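Local structure of sialidase B (Streptococcus pneumoniae serotype 4, 4XJW) at residues G8-N13 and D168-F173; I17-L22 and A148-V153; L22-L27 and N143-A148; S28-T33 and F136-N141; N61-I66 and V153-K158. The protein cleaves terminal alpha-(2->3)-, alpha-(2->6)- and alpha-(2->8)-linked sialic acids from glycans, acting as a glycosyl hydrolase family 33 exo-sialidase with intramolecular trans-sialidase activity. The protein carries 1 engineered substitution. All blocks are in the same frame, centred on the assembly; numbering follows the deposited sequence.

Contact 1 (G8-N13 and D168-F173); sequences GSYQLN and DEISLF
The Y10 ring overlaps the I170 side chain at one corner, its CE2 lying 4.0 Å from I170 CG2, and the two side chains cross at about a right angle. This is edge-strand packing in a concanavalin-like beta sandwich: strand 5-13 pairs antiparallel with 166-173, and both residues also touch L150 of the opposing sheet. I170 CG2, the branch that meets the ring, lies between the backbone N and the carbonyl carbon, with CG1 anti to the N (chi1 180°).

Where G8 faces E169 the strands form a non-hydrogen-bonded pair, with the CA atoms 4.2 Å apart. Each strand is irregular here. S9 and Y10 both face I167, forming a G1 beta bulge, while D168 and E169 both face K37, forming a classic bulge as the chain turns a corner at D168. G8, with no side chain, allows its CA to come within 3.1 Å of D168 O. The same oxygen accepts a hydrogen bond from S9 N at 3.1 Å, with an N-H...O angle of 154°; the nitrogen sits above the carbonyl plane, 48° out of it.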
# COMPACT_ATOMS: atom_id res chain seq x y z
N GLY A 8 -35.62 -3.47 6.83
CA GLY A 8 -34.45 -4.17 7.30
C GLY A 8 -34.64 -5.60 7.77
O GLY A 8 -35.73 -6.15 7.68
N SER A 9 -33.55 -6.18 8.28
CA SER A 9 -33.52 -7.57 8.70
C SER A 9 -34.00 -8.48 7.58
O SER A 9 -34.90 -9.30 7.78
CB SER A 9 -34.35 -7.78 9.97
OG SER A 9 -34.20 -6.69 10.87
N TYR A 10 -33.41 -8.31 6.40
CA TYR A 10 -33.70 -9.18 5.26
C TYR A 10 -32.64 -10.27 5.16
O TYR A 10 -31.45 -9.98 5.01
CB TYR A 10 -33.72 -8.40 3.95
CG TYR A 10 -34.82 -7.37 3.83
CD1 TYR A 10 -36.12 -7.75 3.51
CD2 TYR A 10 -34.55 -6.02 4.01
CE1 TYR A 10 -37.12 -6.81 3.39
CE2 TYR A 10 -35.55 -5.07 3.88
CZ TYR A 10 -36.83 -5.47 3.57
OH TYR A 10 -37.82 -4.53 3.45
N GLN A 11 -33.07 -11.52 5.25
CA GLN A 11 -32.18 -12.64 5.04
C GLN A 11 -32.18 -12.99 3.56
O GLN A 11 -33.23 -13.28 2.99
CB GLN A 11 -32.61 -13.84 5.87
CG GLN A 11 -32.64 -13.55 7.36
CD GLN A 11 -31.29 -13.10 7.86
OE1 GLN A 11 -30.28 -13.78 7.66
NE2 GLN A 11 -31.25 -11.94 8.51
N LEU A 12 -31.01 -12.92 2.94
CA LEU A 12 -30.86 -13.31 1.55
C LEU A 12 -30.31 -14.73 1.51
O LEU A 12 -29.12 -14.97 1.69
CB LEU A 12 -29.92 -12.34 0.82
CG LEU A 12 -30.23 -10.85 0.98
CD1 LEU A 12 -29.24 -10.00 0.22
CD2 LEU A 12 -31.65 -10.52 0.52
N ASN A 13 -31.21 -15.70 1.31
CA ASN A 13 -30.79 -17.09 1.24
C ASN A 13 -31.11 -17.69 -0.11
O ASN A 13 -31.99 -18.54 -0.24
CB ASN A 13 -31.45 -17.91 2.36
CG ASN A 13 -31.02 -17.46 3.74
OD1 ASN A 13 -29.86 -17.61 4.12
ND2 ASN A 13 -31.96 -16.92 4.51
N ASP A 168 -29.31 -5.64 6.55
CA ASP A 168 -29.82 -5.25 7.85
C ASP A 168 -30.65 -3.96 7.78
O ASP A 168 -31.63 -3.81 8.51
CB ASP A 168 -28.69 -5.13 8.88
CG ASP A 168 -28.39 -6.46 9.56
OD1 ASP A 168 -29.29 -7.32 9.59
OD2 ASP A 168 -27.26 -6.63 10.05
N GLU A 169 -30.26 -3.06 6.88
CA GLU A 169 -30.99 -1.81 6.65
C GLU A 169 -30.86 -1.40 5.19
O GLU A 169 -29.78 -1.50 4.61
CB GLU A 169 -30.44 -0.68 7.53
CG GLU A 169 -30.28 -1.02 9.00
CD GLU A 169 -29.77 0.16 9.82
OE1 GLU A 169 -29.78 1.29 9.29
OE2 GLU A 169 -29.38 -0.06 10.98
N ILE A 170 -31.95 -0.94 4.59
CA ILE A 170 -31.88 -0.34 3.26
C ILE A 170 -32.82 0.85 3.15
O ILE A 170 -34.00 0.77 3.53
CB ILE A 170 -32.14 -1.36 2.14
CG1 ILE A 170 -32.05 -0.67 0.77
CG2 ILE A 170 -33.49 -2.06 2.31
CD1 ILE A 170 -32.19 -1.61 -0.39
N SER A 171 -32.29 1.97 2.65
CA SER A 171 -33.07 3.20 2.51
C SER A 171 -32.91 3.75 1.09
O SER A 171 -31.83 3.65 0.50
CB SER A 171 -32.60 4.25 3.53
OG SER A 171 -32.62 3.74 4.84
N LEU A 172 -33.97 4.35 0.56
CA LEU A 172 -33.94 4.96 -0.77
C LEU A 172 -34.39 6.41 -0.62
O LEU A 172 -35.36 6.70 0.07
CB LEU A 172 -34.89 4.21 -1.71
CG LEU A 172 -34.93 4.31 -3.24
CD1 LEU A 172 -34.93 5.74 -3.77
CD2 LEU A 172 -33.82 3.48 -3.89
N PHE A 173 -33.68 7.32 -1.28
CA PHE A 173 -34.02 8.74 -1.27
C PHE A 173 -34.20 9.27 -2.69
O PHE A 173 -33.43 8.91 -3.58
CB PHE A 173 -32.93 9.56 -0.58
CG PHE A 173 -32.55 9.04 0.77
CD1 PHE A 173 -31.64 7.99 0.90
CD2 PHE A 173 -33.09 9.59 1.92
CE1 PHE A 173 -31.28 7.51 2.15
CE2 PHE A 173 -32.74 9.11 3.17
CZ PHE A 173 -31.84 8.07 3.29

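Contact 2 (I17-L22 and A148-V153); sequences IDISSL and ATLGAV
I19 forks at CB into two arms that both reach the 148-153 segment. Its CG1 takes the crowded position between backbone N and carbonyl carbon (chi1 60°), where it packs 3.8 Å from A148 CB and also passes close to A148 O. The tip, CD1, continues to the isobutyl group of L150, lying 3.8 Å from L150 CG and equally near CD2. The other arm, CG2, touches L150 CD1, and the two side chains cross at about a right angle with the leucine fork against both branches of the isoleucine.

Backbone pairing holds this overlap in place. I17 and L150 form an antiparallel hydrogen-bonded pair, the tighter bond being L150 N to I17 O at 2.8 Å, nearly straight at 173°. One step on, I19 N donates to A148 O at 3.0 Å. The strand then ends, and a side chain takes over the ladder: S20 OG accepts from A148 N at 3.0 Å. That hydroxyl donates in turn to D18 OD1, which also receives S20 N in an Asx turn, while D18 OD2 forms a salt bridge with K147.

Strand 17-18 is the edge of the six-stranded sheet beside 147-150. A short, weakly bonded helix, about 20-23, follows, and I19 and L150 both turn to strand 5-13, touching F5 and Y10 respectively.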
# COMPACT_ATOMS: atom_id res chain seq x y z
N ILE A 17 -36.32 -11.35 -2.78
CA ILE A 17 -37.38 -10.75 -1.98
C ILE A 17 -37.94 -9.58 -2.77
O ILE A 17 -37.20 -8.67 -3.15
CB ILE A 17 -36.84 -10.27 -0.62
CG1 ILE A 17 -36.33 -11.47 0.19
CG2 ILE A 17 -37.90 -9.49 0.14
CD1 ILE A 17 -35.47 -11.11 1.38
N ASP A 18 -39.25 -9.62 -3.05
CA ASP A 18 -39.93 -8.57 -3.81
C ASP A 18 -40.30 -7.44 -2.86
O ASP A 18 -40.96 -7.67 -1.84
CB ASP A 18 -41.21 -9.15 -4.44
CG ASP A 18 -41.77 -8.26 -5.55
OD1 ASP A 18 -41.25 -7.14 -5.74
OD2 ASP A 18 -42.74 -8.68 -6.22
N ILE A 19 -39.88 -6.22 -3.18
CA ILE A 19 -40.27 -5.04 -2.42
C ILE A 19 -40.95 -4.00 -3.33
O ILE A 19 -40.97 -2.80 -3.03
CB ILE A 19 -39.08 -4.40 -1.66
CG1 ILE A 19 -37.97 -3.97 -2.64
CG2 ILE A 19 -38.52 -5.36 -0.62
CD1 ILE A 19 -36.77 -3.32 -1.96
N SER A 20 -41.51 -4.49 -4.44
CA SER A 20 -42.12 -3.63 -5.45
C SER A 20 -43.21 -2.71 -4.91
O SER A 20 -43.20 -1.51 -5.19
CB SER A 20 -42.68 -4.47 -6.60
OG SER A 20 -41.65 -5.18 -7.27
N SER A 21 -44.14 -3.26 -4.15
CA SER A 21 -45.28 -2.49 -3.66
C SER A 21 -44.85 -1.37 -2.71
O SER A 21 -45.54 -0.35 -2.59
CB SER A 21 -46.29 -3.40 -2.96
OG SER A 21 -45.72 -4.04 -1.84
N LEU A 22 -43.72 -1.57 -2.05
CA LEU A 22 -43.23 -0.63 -1.04
C LEU A 22 -42.39 0.50 -1.64
O LEU A 22 -42.03 1.44 -0.94
CB LEU A 22 -42.42 -1.38 0.01
CG LEU A 22 -43.22 -2.39 0.82
CD1 LEU A 22 -42.29 -3.27 1.65
CD2 LEU A 22 -44.23 -1.67 1.70
N ALA A 148 -38.95 -4.23 -8.00
CA ALA A 148 -37.84 -3.87 -7.12
C ALA A 148 -37.51 -5.11 -6.29
O ALA A 148 -38.41 -5.73 -5.71
CB ALA A 148 -38.22 -2.71 -6.22
N THR A 149 -36.24 -5.48 -6.25
CA THR A 149 -35.86 -6.78 -5.72
C THR A 149 -34.66 -6.70 -4.79
O THR A 149 -33.73 -5.92 -5.03
CB THR A 149 -35.52 -7.74 -6.87
OG1 THR A 149 -36.55 -7.67 -7.86
CG2 THR A 149 -35.39 -9.18 -6.38
N LEU A 150 -34.68 -7.49 -3.72
CA LEU A 150 -33.48 -7.70 -2.90
C LEU A 150 -32.91 -9.10 -3.12
O LEU A 150 -33.66 -10.08 -3.19
CB LEU A 150 -33.81 -7.51 -1.42
CG LEU A 150 -34.40 -6.16 -1.06
CD1 LEU A 150 -34.76 -6.13 0.42
CD2 LEU A 150 -33.42 -5.04 -1.41
N GLY A 151 -31.59 -9.20 -3.23
CA GLY A 151 -30.93 -10.49 -3.34
C GLY A 151 -31.04 -11.19 -4.69
O GLY A 151 -30.75 -12.38 -4.78
N ALA A 152 -31.45 -10.45 -5.72
CA ALA A 152 -31.55 -10.94 -7.09
C ALA A 152 -31.95 -9.81 -8.03
O ALA A 152 -32.31 -8.72 -7.58
CB ALA A 152 -32.57 -12.07 -7.19
N VAL A 153 -31.90 -10.08 -9.34
CA VAL A 153 -32.51 -9.20 -10.34
C VAL A 153 -33.54 -10.02 -11.11
O VAL A 153 -33.24 -11.14 -11.56
CB VAL A 153 -31.47 -8.63 -11.34
CG1 VAL A 153 -32.14 -7.72 -12.36
CG2 VAL A 153 -30.38 -7.86 -10.61

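Contact 3 (L22-L27 and N143-A148); sequences LLLDKL and NGIDKA
L23 O is gripped by two backbone amides, K26 N at 3.0 Å and, weakly, L27 N at 3.2 Å, and this coil turns L23 and L24 toward the 143-148 segment. Polar bonds shape the turn; the contact itself is apolar. L23 CG is anti to the backbone N (chi1 -173°), and beyond it CD2 rests 3.9 Å from A148 CB.

L24 carries more of the packing and divides it between its two methyls. CD2 fits between I145 CG2, at 3.9 Å, and the methyl of A148, with the leucine and isoleucine crossing obliquely. CD1 instead presses on the main chain, 3.3 Å from D146 C and about as close to D146 O, a tight fit of a methyl against a peptide group.

That peptide belongs to a classic beta bulge, in which D146 and K147 both face S53, and their CB atoms point away from the leucines. The polar end of D146 is occupied elsewhere, OD1 being hydrogen-bonded to S55 OG.

L23 and L27 also touch L172 of one sheet and, respectively, F50 and L52 of the other, and the two leucines therefore lie between the two sheets of the concanavalin-like beta sandwich.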
# COMPACT_ATOMS: atom_id res chain seq x y z
N LEU A 22 -43.72 -1.57 -2.05
CA LEU A 22 -43.23 -0.63 -1.04
C LEU A 22 -42.39 0.50 -1.64
O LEU A 22 -42.03 1.44 -0.94
CB LEU A 22 -42.42 -1.38 0.01
CG LEU A 22 -43.22 -2.39 0.82
CD1 LEU A 22 -42.29 -3.27 1.65
CD2 LEU A 22 -44.23 -1.67 1.70
N LEU A 23 -42.08 0.40 -2.93
CA LEU A 23 -41.04 1.24 -3.50
C LEU A 23 -41.38 1.88 -4.85
O LEU A 23 -41.14 3.07 -5.05
CB LEU A 23 -39.74 0.41 -3.60
CG LEU A 23 -38.43 1.09 -4.01
CD1 LEU A 23 -38.27 2.42 -3.29
CD2 LEU A 23 -37.25 0.18 -3.71
N LEU A 24 -41.97 1.12 -5.77
CA LEU A 24 -42.10 1.59 -7.15
C LEU A 24 -42.94 2.85 -7.37
O LEU A 24 -42.61 3.69 -8.21
CB LEU A 24 -42.56 0.46 -8.07
CG LEU A 24 -41.52 -0.65 -8.19
CD1 LEU A 24 -42.04 -1.77 -9.06
CD2 LEU A 24 -40.22 -0.10 -8.74
N ASP A 25 -44.03 3.00 -6.63
CA ASP A 25 -44.85 4.20 -6.76
C ASP A 25 -44.18 5.43 -6.14
O ASP A 25 -44.50 6.57 -6.48
CB ASP A 25 -46.25 3.98 -6.16
CG ASP A 25 -46.25 2.97 -5.02
OD1 ASP A 25 -45.27 2.93 -4.24
OD2 ASP A 25 -47.24 2.21 -4.91
N LYS A 26 -43.21 5.19 -5.26
CA LYS A 26 -42.53 6.26 -4.55
C LYS A 26 -41.36 6.82 -5.36
O LYS A 26 -40.92 7.95 -5.12
CB LYS A 26 -41.99 5.76 -3.21
CG LYS A 26 -42.80 4.62 -2.60
CD LYS A 26 -44.13 5.11 -2.06
CE LYS A 26 -44.58 4.29 -0.85
NZ LYS A 26 -45.02 2.91 -1.21
N LEU A 27 -40.83 6.02 -6.29
CA LEU A 27 -39.69 6.47 -7.09
C LEU A 27 -40.10 7.66 -7.94
O LEU A 27 -41.04 7.57 -8.72
CB LEU A 27 -39.13 5.33 -7.95
CG LEU A 27 -38.21 4.39 -7.17
CD1 LEU A 27 -37.85 3.15 -7.97
CD2 LEU A 27 -36.95 5.12 -6.72
N ASN A 143 -36.89 2.11 -19.04
CA ASN A 143 -38.17 1.84 -19.68
C ASN A 143 -38.86 0.59 -19.16
O ASN A 143 -38.30 -0.50 -19.21
CB ASN A 143 -38.00 1.74 -21.20
CG ASN A 143 -39.33 1.67 -21.93
OD1 ASN A 143 -40.30 2.33 -21.54
ND2 ASN A 143 -39.39 0.87 -22.99
N GLY A 144 -40.07 0.77 -18.63
CA GLY A 144 -40.88 -0.37 -18.21
C GLY A 144 -40.51 -1.03 -16.89
O GLY A 144 -40.93 -2.16 -16.65
N ILE A 145 -39.74 -0.35 -16.05
CA ILE A 145 -39.46 -0.89 -14.72
C ILE A 145 -40.76 -1.25 -14.00
O ILE A 145 -41.70 -0.45 -13.98
CB ILE A 145 -38.62 0.10 -13.86
CG1 ILE A 145 -37.13 -0.09 -14.13
CG2 ILE A 145 -38.88 -0.13 -12.38
CD1 ILE A 145 -36.26 0.85 -13.32
N ASP A 146 -40.82 -2.46 -13.46
CA ASP A 146 -42.01 -2.94 -12.76
C ASP A 146 -41.69 -3.83 -11.56
O ASP A 146 -42.59 -4.38 -10.93
CB ASP A 146 -42.96 -3.67 -13.73
CG ASP A 146 -42.31 -4.87 -14.42
OD1 ASP A 146 -41.34 -5.46 -13.90
OD2 ASP A 146 -42.81 -5.24 -15.52
N LYS A 147 -40.41 -3.95 -11.22
CA LYS A 147 -40.00 -4.80 -10.11
C LYS A 147 -38.85 -4.19 -9.33
O LYS A 147 -37.90 -3.68 -9.93
CB LYS A 147 -39.54 -6.16 -10.61
CG LYS A 147 -40.64 -7.07 -11.09
CD LYS A 147 -41.48 -7.57 -9.94
CE LYS A 147 -42.37 -8.72 -10.39
NZ LYS A 147 -43.22 -9.22 -9.27
N ALA A 148 -38.95 -4.23 -8.00
CA ALA A 148 -37.84 -3.87 -7.12
C ALA A 148 -37.51 -5.11 -6.29
O ALA A 148 -38.41 -5.73 -5.71
CB ALA A 148 -38.22 -2.71 -6.22

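Contact 4 (S28-T33 and F136-N141); sequences SGESQT and FLPISN
In S140 chi1 of 61° sets OG between the backbone N and the carbonyl carbon, facing G29 O, while in Q32 a bend at chi2 (77°) turns CD back from the strand, and NE2 beyond it bonds the same oxygen. The serine hydroxyl donates to G29 O at 2.6 Å. Q32 NE2 adds a second, longer bond of 3.2 Å, straight at 171° and reaching the carbonyl from well above its plane; the same NE2 also donates to N174 OD1.

Beside these two bonds, E30 and P138 lie side by side, with CG 3.6 Å from CG. Q32 CB meets I139 CD1 at 3.7 Å. The F136 ring turns its edge to E30 O, with CE2 at 3.5 Å.

One water completes the bridge between the two segments: it donates to E30 O and to Q32 OE1, and accepts from I139 N at 3.1 Å. The segments are thus joined by side-chain-to-backbone bonds and a bound water in place of backbone pairing.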
# COMPACT_ATOMS: atom_id res chain seq x y z
N SER A 28 -39.37 8.76 -7.79
CA SER A 28 -39.77 10.03 -8.38
C SER A 28 -38.56 10.89 -8.72
O SER A 28 -37.64 11.02 -7.91
CB SER A 28 -40.68 10.78 -7.40
OG SER A 28 -41.79 9.99 -7.04
N GLY A 29 -38.57 11.50 -9.90
CA GLY A 29 -37.49 12.37 -10.30
C GLY A 29 -36.33 11.52 -10.79
O GLY A 29 -36.39 10.29 -10.76
N GLU A 30 -35.27 12.20 -11.22
CA GLU A 30 -34.18 11.52 -11.91
C GLU A 30 -32.95 11.25 -11.06
O GLU A 30 -31.98 10.64 -11.53
CB GLU A 30 -33.79 12.30 -13.16
CG GLU A 30 -34.87 12.33 -14.23
CD GLU A 30 -34.53 13.29 -15.34
OE1 GLU A 30 -33.87 14.31 -15.05
OE2 GLU A 30 -34.91 13.03 -16.50
N SER A 31 -32.99 11.69 -9.81
CA SER A 31 -31.87 11.48 -8.90
C SER A 31 -32.27 10.62 -7.71
O SER A 31 -33.31 10.84 -7.09
CB SER A 31 -31.29 12.82 -8.44
OG SER A 31 -30.75 13.53 -9.53
N GLN A 32 -31.42 9.65 -7.37
CA GLN A 32 -31.70 8.75 -6.26
C GLN A 32 -30.44 8.43 -5.48
O GLN A 32 -29.33 8.48 -6.01
CB GLN A 32 -32.33 7.44 -6.75
CG GLN A 32 -33.86 7.46 -6.90
CD GLN A 32 -34.33 8.19 -8.16
OE1 GLN A 32 -33.65 8.20 -9.18
NE2 GLN A 32 -35.52 8.79 -8.08
N THR A 33 -30.62 8.11 -4.21
CA THR A 33 -29.53 7.62 -3.38
C THR A 33 -30.00 6.35 -2.71
O THR A 33 -31.11 6.31 -2.17
CB THR A 33 -29.13 8.66 -2.32
OG1 THR A 33 -28.60 9.81 -2.99
CG2 THR A 33 -28.08 8.10 -1.38
N PHE A 136 -27.03 10.63 -19.42
CA PHE A 136 -27.39 10.09 -18.12
C PHE A 136 -28.63 9.21 -18.20
O PHE A 136 -29.56 9.51 -18.95
CB PHE A 136 -27.63 11.24 -17.14
CG PHE A 136 -27.86 10.79 -15.72
CD1 PHE A 136 -26.79 10.38 -14.93
CD2 PHE A 136 -29.14 10.79 -15.18
CE1 PHE A 136 -27.00 9.97 -13.63
CE2 PHE A 136 -29.36 10.39 -13.87
CZ PHE A 136 -28.28 9.98 -13.09
N LEU A 137 -28.62 8.13 -17.43
CA LEU A 137 -29.77 7.25 -17.30
C LEU A 137 -30.22 7.21 -15.85
O LEU A 137 -29.61 6.53 -15.02
CB LEU A 137 -29.43 5.83 -17.78
CG LEU A 137 -30.51 4.76 -17.64
CD1 LEU A 137 -31.84 5.25 -18.22
CD2 LEU A 137 -30.09 3.45 -18.29
N PRO A 138 -31.29 7.95 -15.53
CA PRO A 138 -31.88 7.90 -14.19
C PRO A 138 -32.34 6.47 -13.90
O PRO A 138 -32.93 5.84 -14.78
CB PRO A 138 -33.09 8.83 -14.31
CG PRO A 138 -32.76 9.74 -15.46
CD PRO A 138 -32.00 8.89 -16.42
N ILE A 139 -32.07 5.96 -12.70
CA ILE A 139 -32.44 4.58 -12.40
C ILE A 139 -33.96 4.43 -12.38
O ILE A 139 -34.49 3.35 -12.63
CB ILE A 139 -31.81 4.05 -11.08
CG1 ILE A 139 -32.35 4.82 -9.87
CG2 ILE A 139 -30.30 4.12 -11.14
CD1 ILE A 139 -31.87 4.26 -8.54
N SER A 140 -34.67 5.52 -12.11
CA SER A 140 -36.12 5.52 -12.10
C SER A 140 -36.73 5.64 -13.49
O SER A 140 -37.94 5.52 -13.66
CB SER A 140 -36.62 6.70 -11.26
OG SER A 140 -36.18 7.91 -11.84
N ASN A 141 -35.90 5.88 -14.50
CA ASN A 141 -36.45 6.10 -15.84
C ASN A 141 -36.06 5.00 -16.83
O ASN A 141 -36.15 5.18 -18.04
CB ASN A 141 -36.06 7.47 -16.38
CG ASN A 141 -36.97 7.93 -17.52
OD1 ASN A 141 -38.18 7.69 -17.49
ND2 ASN A 141 -36.38 8.57 -18.52
O HOH W 1 -31.30 8.17 -10.74

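Contact 5 (N61-I66 and V153-K158); sequences NNYFSI and VNREGK. With PO4 (phosphate ion), chain D.
Apolar packing joins the two strands first. V153 CG1 makes an off-centre CH-pi contact with the Y63 ring, 4.3 Å from the centroid, and its other methyl, CG2, touches S65 CB at 3.7 Å. The chi1 of Y63 (67°) places CG between the backbone N and carbonyl carbon.

Flat groups meet next. Y63 CE1 sits over one face of the R155 guanidinium, 3.4 Å from NE, with the two planes 54° apart. The phenol's OH is bonded to E77 and R79.

Polar contacts surround the guanidinium edge. N61 OD1 accepts a weak, bent bond from R155 NH2 at 3.0 Å, and NE donates to K60 O. A phosphate ion, probably from the crystallisation liquor, is gripped in two-pronged fashion: NH1 reaches O1 at 2.9 Å, with an angle of 171°, and NH2 reaches O2 at 2.8 Å. R79 NH1 bonds the ion too, and two arginines would favour an anion here.

The strands run roughly antiparallel, at 154°, their axes 8.4 Å apart, without direct backbone pairing. Strand 153-155 belongs to a hairpin, closed by a type I' turn from R155 to K158, that packs on one face of the six-stranded sheet, with V153 on A48 and S53 of strand 46-53 and R155 on R79 of strand 74-80.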
# COMPACT_ATOMS: atom_id res chain seq x y z
N ASN A 61 -32.66 -6.70 -20.75
CA ASN A 61 -31.57 -5.74 -20.60
C ASN A 61 -32.04 -4.36 -20.15
O ASN A 61 -31.42 -3.35 -20.46
CB ASN A 61 -30.75 -5.65 -21.89
CG ASN A 61 -30.09 -6.96 -22.24
OD1 ASN A 61 -29.84 -7.79 -21.37
ND2 ASN A 61 -29.82 -7.16 -23.53
N ASN A 62 -33.16 -4.34 -19.44
CA ASN A 62 -33.67 -3.11 -18.87
C ASN A 62 -33.69 -3.24 -17.36
O ASN A 62 -34.70 -3.66 -16.78
CB ASN A 62 -35.09 -2.82 -19.36
CG ASN A 62 -35.14 -2.23 -20.75
OD1 ASN A 62 -34.29 -2.51 -21.60
ND2 ASN A 62 -36.14 -1.38 -21.00
N TYR A 63 -32.57 -2.90 -16.72
CA TYR A 63 -32.50 -2.98 -15.27
C TYR A 63 -31.35 -2.18 -14.68
O TYR A 63 -30.39 -1.83 -15.37
CB TYR A 63 -32.39 -4.43 -14.78
CG TYR A 63 -31.11 -5.15 -15.16
CD1 TYR A 63 -31.02 -5.85 -16.35
CD2 TYR A 63 -30.01 -5.14 -14.31
CE1 TYR A 63 -29.87 -6.51 -16.69
CE2 TYR A 63 -28.84 -5.81 -14.66
CZ TYR A 63 -28.78 -6.49 -15.85
OH TYR A 63 -27.64 -7.16 -16.22
N PHE A 64 -31.50 -1.90 -13.39
CA PHE A 64 -30.46 -1.36 -12.54
C PHE A 64 -30.14 -2.39 -11.48
O PHE A 64 -31.04 -3.04 -10.94
CB PHE A 64 -30.94 -0.09 -11.87
CG PHE A 64 -30.06 0.38 -10.74
CD1 PHE A 64 -28.79 0.88 -11.00
CD2 PHE A 64 -30.50 0.32 -9.42
CE1 PHE A 64 -27.97 1.32 -9.97
CE2 PHE A 64 -29.69 0.76 -8.38
CZ PHE A 64 -28.42 1.24 -8.66
N SER A 65 -28.86 -2.55 -11.18
CA SER A 65 -28.49 -3.48 -10.12
C SER A 65 -27.29 -2.95 -9.36
O SER A 65 -26.44 -2.26 -9.93
CB SER A 65 -28.17 -4.85 -10.70
OG SER A 65 -26.92 -4.83 -11.37
N ILE A 66 -27.25 -3.25 -8.06
CA ILE A 66 -26.04 -3.13 -7.26
C ILE A 66 -25.57 -4.55 -7.00
O ILE A 66 -26.29 -5.36 -6.40
CB ILE A 66 -26.31 -2.40 -5.93
CG1 ILE A 66 -26.76 -0.96 -6.17
CG2 ILE A 66 -25.07 -2.43 -5.05
CD1 ILE A 66 -27.39 -0.29 -4.93
N VAL A 153 -31.90 -10.08 -9.34
CA VAL A 153 -32.51 -9.20 -10.34
C VAL A 153 -33.54 -10.02 -11.11
O VAL A 153 -33.24 -11.14 -11.56
CB VAL A 153 -31.47 -8.63 -11.34
CG1 VAL A 153 -32.14 -7.72 -12.36
CG2 VAL A 153 -30.38 -7.86 -10.61
N ASN A 154 -34.75 -9.49 -11.24
CA ASN A 154 -35.81 -10.20 -11.97
C ASN A 154 -35.77 -9.85 -13.45
O ASN A 154 -36.08 -8.72 -13.84
CB ASN A 154 -37.18 -9.86 -11.36
CG ASN A 154 -38.31 -10.67 -11.98
OD1 ASN A 154 -38.32 -10.93 -13.18
ND2 ASN A 154 -39.27 -11.07 -11.16
N ARG A 155 -35.39 -10.82 -14.27
CA ARG A 155 -35.31 -10.63 -15.72
C ARG A 155 -36.19 -11.66 -16.41
O ARG A 155 -36.03 -12.86 -16.20
CB ARG A 155 -33.86 -10.74 -16.19
CG ARG A 155 -32.88 -9.87 -15.40
CD ARG A 155 -31.43 -10.18 -15.77
NE ARG A 155 -31.07 -9.68 -17.10
CZ ARG A 155 -30.01 -10.08 -17.79
NH1 ARG A 155 -29.20 -11.00 -17.29
NH2 ARG A 155 -29.76 -9.56 -18.98
N GLU A 156 -37.13 -11.18 -17.23
CA GLU A 156 -38.11 -12.04 -17.90
C GLU A 156 -38.84 -12.97 -16.91
O GLU A 156 -39.14 -14.12 -17.22
CB GLU A 156 -37.46 -12.82 -19.05
CG GLU A 156 -36.78 -11.92 -20.07
CD GLU A 156 -36.46 -12.63 -21.37
OE1 GLU A 156 -35.75 -13.66 -21.33
OE2 GLU A 156 -36.92 -12.15 -22.44
N GLY A 157 -39.11 -12.45 -15.72
CA GLY A 157 -39.84 -13.19 -14.71
C GLY A 157 -39.02 -14.23 -13.97
O GLY A 157 -39.58 -15.04 -13.22
N LYS A 158 -37.71 -14.23 -14.16
CA LYS A 158 -36.86 -15.19 -13.46
C LYS A 158 -35.73 -14.53 -12.67
O LYS A 158 -35.31 -13.42 -12.99
CB LYS A 158 -36.34 -16.25 -14.43
CG LYS A 158 -37.49 -16.93 -15.18
CD LYS A 158 -37.03 -17.95 -16.19
CE LYS A 158 -38.16 -18.27 -17.16
NZ LYS A 158 -38.59 -17.03 -17.88
P PO4 D . -26.21 -10.24 -19.18
O1 PO4 D . -26.84 -11.56 -18.82
O2 PO4 D . -27.18 -9.39 -19.98
O3 PO4 D . -25.86 -9.53 -17.89
O4 PO4 D . -24.95 -10.50 -19.98

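Together the five contacts illustrate how a sandwich domain is joined at its edges and on a sheet face. Contact 1 is a surface contact and contact 5 a buried one; the others are partly buried. Contacts 2 and 3 use the same elements, helix 20-23 and strand 147-150, and share L22 and A148, yet one adds a backbone ladder to its packing and the other is apolar throughout. Contact 5 meets contact 2 at V153 but adds aromatic and charged groups on the sheet's face. Contacts 1 and 4 reach neighbouring strands of the other sheet, linked by a probable F173 N to T33 O bond; contact 4 includes a bridging water.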